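Local coordinates for primase X domain-containing protein (PDB 4WYH) that serves as a noncatalytic subunit of the archaeal eukaryotic-type primase and is needed for efficient primer synthesis, at residues 108-111 against 112-116. Numbering follows the deposited sequence.
Sequences LKRI and EERDK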
loop_
_atom_site.group_PDB
_atom_site.type_symbol
_atom_site.label_atom_id
_atom_site.label_comp_id
_atom_site.label_asym_id
_atom_site.label_seq_id
_atom_site.Cartn_x
_atom_site.Cartn_y
_atom_site.Cartn_z
ATOM N N LEU A 108 11.867 -2.014 0.510
ATOM C CA LEU A 108 11.862 -3.421 0.815
ATOM C C LEU A 108 12.805 -3.717 1.929
ATOM O O LEU A 108 12.521 -4.541 2.757
ATOM C CB LEU A 108 12.227 -4.233 -0.423
ATOM C CG LEU A 108 11.084 -4.243 -1.405
ATOM C CD1 LEU A 108 11.589 -4.362 -2.816
ATOM C CD2 LEU A 108 10.161 -5.370 -1.069
ATOM N N LYS A 109 13.965 -3.077 1.921
ATOM C CA LYS A 109 14.941 -3.249 3.022
ATOM C C LYS A 109 14.363 -2.903 4.416
ATOM O O LYS A 109 14.514 -3.649 5.367
ATOM C CB LYS A 109 16.211 -2.402 2.744
ATOM C CG LYS A 109 17.446 -2.855 3.507
ATOM C CD LYS A 109 17.786 -4.333 3.263
ATOM C CE LYS A 109 18.811 -4.906 4.252
ATOM N NZ LYS A 109 19.993 -4.028 4.399
ATOM N N ARG A 110 13.732 -1.745 4.550
ATOM C CA ARG A 110 13.135 -1.351 5.806
ATOM C C ARG A 110 11.996 -2.291 6.168
ATOM O O ARG A 110 11.848 -2.670 7.297
ATOM C CB ARG A 110 12.645 0.080 5.737
ATOM C CG ARG A 110 11.831 0.546 6.922
ATOM C CD ARG A 110 11.454 2.036 6.875
ATOM N NE ARG A 110 12.626 2.875 7.157
ATOM C CZ ARG A 110 12.563 4.164 7.409
ATOM N NH1 ARG A 110 11.416 4.767 7.324
ATOM N NH2 ARG A 110 13.658 4.849 7.707
ATOM N N ILE A 111 11.158 -2.616 5.217
ATOM C CA ILE A 111 10.090 -3.570 5.475
ATOM C C ILE A 111 10.666 -4.900 6.012
ATOM O O ILE A 111 10.131 -5.437 6.999
ATOM C CB ILE A 111 9.207 -3.790 4.227
ATOM C CG1 ILE A 111 8.399 -2.521 3.892
ATOM C CG2 ILE A 111 8.260 -4.976 4.405
ATOM C CD1 ILE A 111 8.106 -2.397 2.414
ATOM N N GLU A 112 11.725 -5.443 5.382
ATOM C CA GLU A 112 12.407 -6.606 5.935
ATOM C C GLU A 112 12.829 -6.418 7.406
ATOM O O GLU A 112 12.652 -7.290 8.239
ATOM C CB GLU A 112 13.632 -6.966 5.091
ATOM C CG GLU A 112 14.049 -8.422 5.218
ATOM C CD GLU A 112 14.808 -8.716 6.512
ATOM O OE1 GLU A 112 15.573 -7.819 6.999
ATOM O OE2 GLU A 112 14.623 -9.841 7.075
ATOM N N GLU A 113 13.416 -5.275 7.668
ATOM C CA GLU A 113 13.968 -4.941 8.974
ATOM C C GLU A 113 12.911 -4.740 10.067
ATOM O O GLU A 113 13.126 -5.138 11.203
ATOM C CB GLU A 113 14.874 -3.710 8.884
ATOM C CG GLU A 113 16.256 -4.024 8.274
ATOM C CD GLU A 113 17.199 -2.800 8.115
ATOM O OE1 GLU A 113 17.885 -2.627 7.076
ATOM O OE2 GLU A 113 17.288 -1.980 9.080
ATOM N N ARG A 114 11.782 -4.123 9.715
ATOM C CA ARG A 114 10.780 -3.722 10.668
ATOM C C ARG A 114 9.517 -4.613 10.669
ATOM O O ARG A 114 8.821 -4.665 11.651
ATOM C CB ARG A 114 10.342 -2.305 10.322
ATOM C CG ARG A 114 11.441 -1.257 10.449
ATOM C CD ARG A 114 10.848 0.107 10.406
ATOM N NE ARG A 114 11.806 1.204 10.568
ATOM C CZ ARG A 114 11.464 2.470 10.603
ATOM N NH1 ARG A 114 10.197 2.810 10.441
ATOM N NH2 ARG A 114 12.387 3.391 10.757
ATOM N N ASP A 115 9.209 -5.247 9.542
ATOM C CA ASP A 115 7.911 -5.878 9.387
ATOM C C ASP A 115 8.034 -7.104 8.513
ATOM O O ASP A 115 7.623 -7.114 7.375
ATOM C CB ASP A 115 6.932 -4.850 8.844
ATOM C CG ASP A 115 5.468 -5.282 8.911
ATOM O OD1 ASP A 115 5.091 -6.448 9.167
ATOM O OD2 ASP A 115 4.664 -4.359 8.630
ATOM N N LYS A 116 8.604 -8.148 9.082
ATOM C CA LYS A 116 8.729 -9.405 8.357
ATOM C C LYS A 116 7.408 -10.008 7.987
ATOM O O LYS A 116 7.334 -10.676 7.002
ATOM C CB LYS A 116 9.605 -10.382 9.111
ATOM C CG LYS A 116 11.052 -9.944 9.264
ATOM C CD LYS A 116 11.821 -10.840 10.214
ATOM C CE LYS A 116 13.314 -10.589 10.070
ATOM N NZ LYS A 116 13.692 -9.172 10.154
#
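R110 and R114, one helical turn apart, lay their guanidinium groups flat on each other, with centres 3.8 Å apart and planes only 8° from parallel. NH2 of R114 sits over the face of the R110 group, 3.4 Å from its CZ, while NE of R110 covers the centre of the other plane. The two side chains run side by side, pointing the same way: R114 is extended from CG to NE, whereas R110 starts with CG anti to its own N (chi1 172°) and bends at chi3. Stacking of like charges is a familiar compromise, in which dispersion and solvent probably offset the repulsion; W106 adds a cation-pi contact to R110. K109 and E113 repeat the i to i+4 spacing with opposite charges, in a long salt bridge of 3.7 Å between NZ and OE1. Beneath lies the helical ladder, from E112 N on L108 O, with an N-H...O angle of 170°, to D115 N on I111 O at 2.7 Å. NZ of K116 hydrogen-bonds to E112 O at 2.9 Å and makes a weaker, salt-bridging contact with OE2 of E112. I111 packs on W34, W106 and Y119. OD1 of D115 accepts from M118 N while OD2 is salt-bridged to R49; about 8 Å separates this side chain from that of D45, a manganese ligand in a structure of this protein. D115 thus ends helix 108-114 and is the N-cap of helix 116-128.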